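Local coordinates for UPF0311 protein RPA1785 (Rhodopseudomonas palustris, PDB 3C5O) that is of unknown function but belongs to the UPF0311 (DUF3237) family and folds as a closed antiparallel beta-barrel that assembles into a tetramer, at residues I61-P64 with N65-E69; L99-K103 with R104-V108; N127-W130 with L131-Y134. All blocks are in the same frame, centred on the assembly; numbering follows the deposited sequence. Where two conformers were deposited one is given.

Contact 1: I61-P64 with N65-E69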
loop_
_atom_site.group_PDB
_atom_site.type_symbol
_atom_site.label_atom_id
_atom_site.label_comp_id
_atom_site.label_asym_id
_atom_site.label_seq_id
_atom_site.Cartn_x
_atom_site.Cartn_y
_atom_site.Cartn_z
ATOM N N ILE B 61 7.266 2.820 -11.960
ATOM C CA ILE B 61 8.521 2.097 -11.985
ATOM C C ILE B 61 8.665 1.393 -13.330
ATOM O O ILE B 61 7.777 0.639 -13.738
ATOM C CB ILE B 61 8.632 1.063 -10.854
ATOM C CG1 ILE B 61 8.493 1.758 -9.493
ATOM C CG2 ILE B 61 9.958 0.271 -11.003
ATOM C CD1 ILE B 61 8.662 0.867 -8.286
ATOM N N ILE B 62 9.760 1.675 -14.025
ATOM C CA ILE B 62 10.109 0.949 -15.219
ATOM C C ILE B 62 11.050 -0.177 -14.790
ATOM O O ILE B 62 12.122 0.085 -14.252
ATOM C CB ILE B 62 10.827 1.851 -16.253
ATOM C CG1 ILE B 62 9.968 3.061 -16.640
ATOM C CG2 ILE B 62 11.202 1.056 -17.507
ATOM C CD1 ILE B 62 10.801 4.117 -17.404
ATOM N N ARG B 63 10.622 -1.418 -15.010
ATOM C CA ARG B 63 11.395 -2.594 -14.678
ATOM C C ARG B 63 12.458 -2.781 -15.743
ATOM O O ARG B 63 12.339 -2.199 -16.830
ATOM C CB ARG B 63 10.489 -3.824 -14.636
ATOM C CG ARG B 63 9.400 -3.831 -13.567
ATOM C CD ARG B 63 8.565 -5.115 -13.799
ATOM N NE ARG B 63 7.295 -5.178 -13.059
ATOM C CZ ARG B 63 6.453 -6.220 -13.087
ATOM N NH1 ARG B 63 6.731 -7.297 -13.826
ATOM N NH2 ARG B 63 5.328 -6.189 -12.377
ATOM N N PRO B 64 13.496 -3.603 -15.461
ATOM C CA PRO B 64 14.573 -3.708 -16.443
ATOM C C PRO B 64 14.127 -4.288 -17.791
ATOM O O PRO B 64 14.797 -4.049 -18.789
ATOM C CB PRO B 64 15.617 -4.617 -15.752
ATOM C CG PRO B 64 15.273 -4.607 -14.307
ATOM C CD PRO B 64 13.756 -4.458 -14.289
ATOM N N ASN B 65 13.011 -5.021 -17.830
ATOM C CA ASN B 65 12.443 -5.465 -19.111
ATOM C C ASN B 65 11.506 -4.427 -19.759
ATOM O O ASN B 65 10.862 -4.717 -20.764
ATOM C CB ASN B 65 11.728 -6.816 -18.956
ATOM C CG ASN B 65 10.443 -6.716 -18.140
ATOM O OD1 ASN B 65 10.113 -5.661 -17.609
ATOM N ND2 ASN B 65 9.715 -7.821 -18.041
ATOM N N GLU B 66 11.405 -3.236 -19.161
ATOM C CA GLU B 66 10.668 -2.105 -19.735
ATOM C C GLU B 66 9.162 -2.117 -19.480
ATOM O O GLU B 66 8.465 -1.198 -19.898
ATOM C CB GLU B 66 10.956 -1.918 -21.215
ATOM C CG GLU B 66 12.447 -1.729 -21.521
ATOM C CD GLU B 66 12.790 -0.293 -21.865
ATOM O OE1 GLU B 66 13.546 -0.130 -22.848
ATOM O OE2 GLU B 66 12.298 0.660 -21.190
ATOM N N LEU B 67 8.683 -3.164 -18.814
ATOM C CA LEU B 67 7.374 -3.174 -18.183
ATOM C C LEU B 67 7.260 -1.911 -17.329
ATOM O O LEU B 67 8.209 -1.539 -16.638
ATOM C CB LEU B 67 7.264 -4.421 -17.298
ATOM C CG LEU B 67 5.999 -4.965 -16.597
ATOM C CD1 LEU B 67 5.302 -3.961 -15.704
ATOM C CD2 LEU B 67 5.064 -5.617 -17.576
ATOM N N ILE B 68 6.120 -1.233 -17.407
ATOM C CA ILE B 68 5.864 -0.083 -16.545
ATOM C C ILE B 68 4.743 -0.393 -15.573
ATOM O O ILE B 68 3.662 -0.785 -15.990
ATOM C CB ILE B 68 5.526 1.168 -17.347
ATOM C CG1 ILE B 68 6.689 1.503 -18.291
ATOM C CG2 ILE B 68 5.275 2.337 -16.404
ATOM C CD1 ILE B 68 6.415 2.695 -19.195
ATOM N N GLU B 69 5.053 -0.247 -14.277
ATOM C CA GLU B 69 4.112 -0.349 -13.183
ATOM C C GLU B 69 3.525 1.044 -12.963
ATOM O O GLU B 69 4.267 1.992 -12.725
ATOM C CB GLU B 69 4.820 -0.856 -11.923
ATOM C CG GLU B 69 5.333 -2.304 -12.027
ATOM C CD GLU B 69 6.128 -2.754 -10.790
ATOM O OE1 GLU B 69 6.742 -3.845 -10.822
ATOM O OE2 GLU B 69 6.142 -2.025 -9.767
HETATM O O HOH W 1 8.134 -8.769 -15.889
#
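R63 and E69 reach across the hairpin and meet nearly at right angles, the guanidinium plane turned 86° from the carboxylate plane. NE of R63 donates to OE1 of E69 at 2.7 Å, taking the anti lone pair of that oxygen. The bond is bent (144°), with OE1 somewhat out of the guanidinium plane, while NH2 of R63 adds a weak second bond to the same OE1. An arm extended from CG to NE (chi2 176°) carries the charge this far. L67 runs alongside it, pointing the same way, and lays CD1 over one guanidinium face, 3.5 Å from NE of R63. A water in the guanidinium plane accepts from ND2 of N65 and, weakly, from NH1 of R63, tying the far end of the arginine back to the turn. With an alanine here, E69 OE1 would probably lose its charged mate and the methyl of L67 the flat group it packs on. On the face bearing I62 and I68 the two isoleucines lie side by side, their CG1 atoms 4.0 Å apart. E66 also lies alongside I62, but its carboxylate is held by K103 and R100 of the helix. The backbone closes the end: E66 N donates to R63 O at 2.7 Å from above the carbonyl plane, and R63 N returns a bond to L67 O at 2.9 Å. N65 OD1 takes L67 N at 3.1 Å, an Asx turn that ties the asparagine side chain to the chain two residues on. Beyond the turn, I62 and I68 make a non-hydrogen-bonded antiparallel pair, followed by the hydrogen-bonded pair of I61 and E69. This is a beta hairpin of the barrel, joining strands 48-62 and 68-78 through a type I turn from R63 to E66.

Contact 2: L99-K103 with R104-V108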
loop_
_atom_site.group_PDB
_atom_site.type_symbol
_atom_site.label_atom_id
_atom_site.label_comp_id
_atom_site.label_asym_id
_atom_site.label_seq_id
_atom_site.Cartn_x
_atom_site.Cartn_y
_atom_site.Cartn_z
ATOM N N LEU B 99 7.471 0.145 -26.970
ATOM C CA LEU B 99 7.590 0.832 -25.683
ATOM C C LEU B 99 8.551 2.015 -25.827
ATOM O O LEU B 99 8.249 3.119 -25.375
ATOM C CB LEU B 99 8.043 -0.122 -24.569
ATOM C CG LEU B 99 7.204 -1.380 -24.325
ATOM C CD1 LEU B 99 7.727 -2.174 -23.128
ATOM C CD2 LEU B 99 5.733 -1.030 -24.136
ATOM N N ARG B 100 9.680 1.783 -26.501
ATOM C CA ARG B 100 10.644 2.842 -26.782
ATOM C C ARG B 100 10.101 3.974 -27.671
ATOM O O ARG B 100 10.362 5.153 -27.394
ATOM C CB ARG B 100 11.930 2.252 -27.357
ATOM C CG ARG B 100 12.767 1.529 -26.312
ATOM C CD ARG B 100 13.706 0.540 -26.959
ATOM N NE ARG B 100 14.390 -0.284 -25.964
ATOM C CZ ARG B 100 15.028 -1.418 -26.242
ATOM N NH1 ARG B 100 15.062 -1.882 -27.493
ATOM N NH2 ARG B 100 15.624 -2.098 -25.267
ATOM N N LYS B 101 9.347 3.622 -28.718
ATOM C CA LYS B 101 8.579 4.602 -29.493
ATOM C C LYS B 101 7.737 5.490 -28.580
ATOM O O LYS B 101 7.728 6.707 -28.739
ATOM C CB LYS B 101 7.637 3.902 -30.481
ATOM C CG LYS B 101 7.873 4.155 -31.969
ATOM C CD LYS B 101 6.571 3.860 -32.731
ATOM C CE LYS B 101 6.542 4.403 -34.161
ATOM N NZ LYS B 101 6.897 3.357 -35.160
ATOM N N LEU B 102 7.024 4.877 -27.630
ATOM C CA LEU B 102 6.160 5.629 -26.708
ATOM C C LEU B 102 6.961 6.590 -25.831
ATOM O O LEU B 102 6.545 7.731 -25.620
ATOM C CB LEU B 102 5.300 4.706 -25.826
ATOM C CG LEU B 102 4.062 4.020 -26.411
ATOM C CD1 LEU B 102 3.409 3.131 -25.369
ATOM C CD2 LEU B 102 3.062 5.029 -26.977
ATOM N N LYS B 103 8.104 6.118 -25.330
ATOM C CA LYS B 103 9.017 6.944 -24.553
ATOM C C LYS B 103 9.424 8.209 -25.322
ATOM O O LYS B 103 9.536 9.291 -24.738
ATOM C CB LYS B 103 10.266 6.142 -24.166
ATOM C CG LYS B 103 10.379 5.770 -22.694
ATOM C CD LYS B 103 11.678 5.008 -22.454
ATOM C CE LYS B 103 11.856 4.629 -20.994
ATOM N NZ LYS B 103 12.972 3.636 -20.826
ATOM N N ARG B 104 9.631 8.073 -26.627
ATOM C CA ARG B 104 10.036 9.209 -27.453
ATOM C C ARG B 104 8.857 10.071 -27.918
ATOM O O ARG B 104 9.035 10.990 -28.723
ATOM C CB ARG B 104 10.852 8.729 -28.654
ATOM C CG ARG B 104 12.142 8.024 -28.285
ATOM C CD ARG B 104 12.988 7.776 -29.516
ATOM N NE ARG B 104 12.304 6.924 -30.485
ATOM C CZ ARG B 104 12.528 5.621 -30.654
ATOM N NH1 ARG B 104 11.838 4.953 -31.573
ATOM N NH2 ARG B 104 13.436 4.982 -29.915
ATOM N N GLY B 105 7.664 9.758 -27.423
ATOM C CA GLY B 105 6.447 10.493 -27.773
ATOM C C GLY B 105 5.924 10.197 -29.170
ATOM O O GLY B 105 5.080 10.935 -29.693
ATOM N N GLU B 106 6.428 9.122 -29.779
ATOM C CA GLU B 106 6.016 8.724 -31.123
ATOM C C GLU B 106 4.701 7.942 -31.066
ATOM O O GLU B 106 4.547 7.060 -30.224
ATOM C CB GLU B 106 7.125 7.907 -31.813
ATOM C CG GLU B 106 8.426 8.694 -32.045
ATOM C CD GLU B 106 9.573 7.856 -32.641
ATOM O OE1 GLU B 106 9.308 6.899 -33.418
ATOM O OE2 GLU B 106 10.753 8.177 -32.351
ATOM N N PRO B 107 3.750 8.258 -31.966
ATOM C CA PRO B 107 2.435 7.598 -31.921
ATOM C C PRO B 107 2.521 6.088 -32.189
ATOM O O PRO B 107 3.186 5.661 -33.137
ATOM C CB PRO B 107 1.648 8.295 -33.036
ATOM C CG PRO B 107 2.699 8.805 -33.977
ATOM C CD PRO B 107 3.841 9.217 -33.085
ATOM N N VAL B 108 1.872 5.305 -31.329
ATOM C CA VAL B 108 1.746 3.857 -31.487
ATOM C C VAL B 108 0.260 3.544 -31.412
ATOM O O VAL B 108 -0.477 4.173 -30.636
ATOM C CB VAL B 108 2.508 3.081 -30.375
ATOM C CG1 VAL B 108 2.329 1.571 -30.514
ATOM C CG2 VAL B 108 3.986 3.434 -30.379
#
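K101 and V108 supply the tightest apolar touch here: the lysine's CD lies 3.5 Å from CG2 of V108, its aliphatic stem crossing the valine. The same methyl meets CD2 of L102 at 3.9 Å, where the two side chains cross at about a right angle, and I113 packs on both L102 and V108 from the loop further on. The charged groups come next. E106 crosses the lysine stem and brings OE1 to 3.4 Å from CG of K101, a van der Waals touch, since NZ stays too far off for a bond. Its other oxygen, OE2, is met from above the carboxylate plane by NE of R104 at 2.7 Å, a nearly straight salt bridge (165°). A bend at chi3 (-61°) folds the R104 guanidinium back, so that one of its faces looks on R100 O. Backbone bonds finish the helix: R104 N still reaches R100 O, but E106 N turns back to K101 O at 2.9 Å and G105 N to L102 O at 2.9 Å. With G105 at positive phi as C-prime residue, this pair defines a Schellman motif, which ends helix 96-103 and sends the chain toward strand 114-122.

Contact 3: N127-W130 with L131-Y134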
loop_
_atom_site.group_PDB
_atom_site.type_symbol
_atom_site.label_atom_id
_atom_site.label_comp_id
_atom_site.label_asym_id
_atom_site.label_seq_id
_atom_site.Cartn_x
_atom_site.Cartn_y
_atom_site.Cartn_z
ATOM N N ASN B 127 -24.935 9.840 -5.533
ATOM C CA ASN B 127 -25.303 9.362 -6.872
ATOM C C ASN B 127 -24.200 8.505 -7.437
ATOM O O ASN B 127 -24.415 7.782 -8.410
ATOM C CB ASN B 127 -25.575 10.547 -7.819
ATOM C CG ASN B 127 -26.142 10.123 -9.190
ATOM O OD1 ASN B 127 -25.728 10.646 -10.233
ATOM N ND2 ASN B 127 -27.097 9.196 -9.191
ATOM N N TYR B 128 -23.017 8.602 -6.824
ATOM C CA TYR B 128 -21.814 7.931 -7.315
ATOM C C TYR B 128 -21.279 6.918 -6.323
ATOM O O TYR B 128 -20.166 6.429 -6.453
ATOM C CB TYR B 128 -20.734 8.960 -7.696
ATOM C CG TYR B 128 -21.220 9.886 -8.777
ATOM C CD1 TYR B 128 -21.835 11.103 -8.459
ATOM C CD2 TYR B 128 -21.145 9.518 -10.108
ATOM C CE1 TYR B 128 -22.304 11.944 -9.452
ATOM C CE2 TYR B 128 -21.630 10.349 -11.101
ATOM C CZ TYR B 128 -22.196 11.561 -10.770
ATOM O OH TYR B 128 -22.668 12.386 -11.774
ATOM N N GLN B 129 -22.108 6.613 -5.344
ATOM C CA GLN B 129 -21.841 5.612 -4.326
ATOM C C GLN B 129 -21.478 4.269 -4.949
ATOM O O GLN B 129 -20.614 3.557 -4.438
ATOM C CB GLN B 129 -23.102 5.464 -3.449
ATOM C CG GLN B 129 -22.899 5.472 -1.940
ATOM C CD GLN B 129 -22.202 6.726 -1.414
ATOM O OE1 GLN B 129 -21.167 7.127 -1.934
ATOM N NE2 GLN B 129 -22.774 7.342 -0.342
ATOM N N TRP B 130 -22.135 3.933 -6.056
ATOM C CA TRP B 130 -21.862 2.680 -6.770
ATOM C C TRP B 130 -20.390 2.520 -7.177
ATOM O O TRP B 130 -19.937 1.405 -7.386
ATOM C CB TRP B 130 -22.780 2.515 -7.996
ATOM C CG TRP B 130 -22.583 3.557 -9.100
ATOM C CD1 TRP B 130 -23.050 4.846 -9.100
ATOM C CD2 TRP B 130 -21.888 3.387 -10.346
ATOM N NE1 TRP B 130 -22.681 5.483 -10.261
ATOM C CE2 TRP B 130 -21.965 4.615 -11.039
ATOM C CE3 TRP B 130 -21.220 2.315 -10.950
ATOM C CZ2 TRP B 130 -21.398 4.805 -12.299
ATOM C CZ3 TRP B 130 -20.647 2.513 -12.210
ATOM C CH2 TRP B 130 -20.746 3.745 -12.868
ATOM N N LEU B 131 -19.659 3.632 -7.301
ATOM C CA LEU B 131 -18.254 3.592 -7.715
ATOM C C LEU B 131 -17.348 2.851 -6.713
ATOM O O LEU B 131 -16.278 2.360 -7.078
ATOM C CB LEU B 131 -17.710 5.001 -8.005
ATOM C CG LEU B 131 -18.303 5.738 -9.220
ATOM C CD1 LEU B 131 -17.592 7.058 -9.409
ATOM C CD2 LEU B 131 -18.197 4.919 -10.494
HETATM N N MSE B 132 -17.798 2.729 -5.468
HETATM C CA MSE B 132 -17.038 2.006 -4.472
HETATM C C MSE B 132 -17.653 0.674 -4.110
HETATM O O MSE B 132 -17.182 0.017 -3.180
HETATM C CB MSE B 132 -16.907 2.838 -3.206
HETATM C CG MSE B 132 -16.997 4.296 -3.482
HETATM SE SE MSE B 132 -17.590 5.169 -1.916
HETATM C CE MSE B 132 -15.835 5.486 -1.196
ATOM N N GLN B 133 -18.678 0.268 -4.847
ATOM C CA GLN B 133 -19.350 -1.005 -4.605
ATOM C C GLN B 133 -19.033 -2.106 -5.641
ATOM O O GLN B 133 -19.550 -3.227 -5.547
ATOM C CB GLN B 133 -20.865 -0.785 -4.538
ATOM C CG GLN B 133 -21.319 0.260 -3.527
ATOM C CD GLN B 133 -22.845 0.443 -3.525
ATOM O OE1 GLN B 133 -23.579 -0.208 -4.286
ATOM N NE2 GLN B 133 -23.321 1.333 -2.672
ATOM N N TYR B 134 -18.203 -1.782 -6.626
ATOM C CA TYR B 134 -17.819 -2.706 -7.694
ATOM C C TYR B 134 -16.309 -2.648 -7.898
ATOM O O TYR B 134 -15.670 -1.670 -7.539
ATOM C CB TYR B 134 -18.516 -2.338 -9.012
ATOM C CG TYR B 134 -20.026 -2.494 -8.997
ATOM C CD1 TYR B 134 -20.628 -3.700 -9.378
ATOM C CD2 TYR B 134 -20.849 -1.441 -8.625
ATOM C CE1 TYR B 134 -22.015 -3.851 -9.378
ATOM C CE2 TYR B 134 -22.246 -1.582 -8.603
ATOM C CZ TYR B 134 -22.822 -2.791 -8.982
ATOM O OH TYR B 134 -24.196 -2.933 -8.984
#
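L131 sits in a short run of 3-10 helix, in the connection between strands 114-122 and 136-142 of the barrel, and its side chain divides between two aromatic residues. CD2 lies over the face of W130, 3.6 Å from the centroid of the six-membered ring and only 8° off its normal, a CH-pi contact between consecutive residues. W130 holds CG between its backbone N and carbonyl carbon (chi1 65°), which turns the indole back toward the L131 side chain. The other branch, CD1, packs against CB of Y128 at 4.1 Å, while F136 and F121 of the neighbouring strands touch L131 as well. Its backbone N donates to Y128 O at 3.0 Å, the first of three successive i to i+3 bonds, each with the donor well above the carbonyl plane. Next comes M132, a selenomethionine, whose N bonds to Q129 O at 3.1 Å; its own carbonyl accepts from R63 of a second subunit, and its side chain packs on I28 of a third. Q133 supplies the last of the three bonds, N to W130 O at 3.1 Å, and stretches its side chain back along the turn so that CG rests 3.5 Å from Q129 O. F93 of the second subunit packs on this glutamine. Y134 follows in the loop beyond the 3-10 run, and its ring meets Y114 of the second subunit edge-to-face. Within the turn it presents its own edge to the tryptophan's backbone: CD2 of Y134 comes to 3.2 Å from W130 O, which lies in the plane of the tyrosine ring.

Contacts 1 and 2 touch, with centres 15 Å apart: the hairpin turn and the end of the helix are joined by E66, whose OE2 meets NZ of K103 at 3.1 Å and whose OE1 meets NE of R100 at 3.2 Å, both salt bridges. CD1 of I62 adds packing on CE of K103 at 3.8 Å. Contact 3 lies across the chain's centre from both, its centre about 32 Å from that of contact 1 and 35 Å from that of contact 2. Yet the two sites meet between copies of the assembly, for R63 and N65 of contact 1 pack on M132 and Q133 of a second subunit.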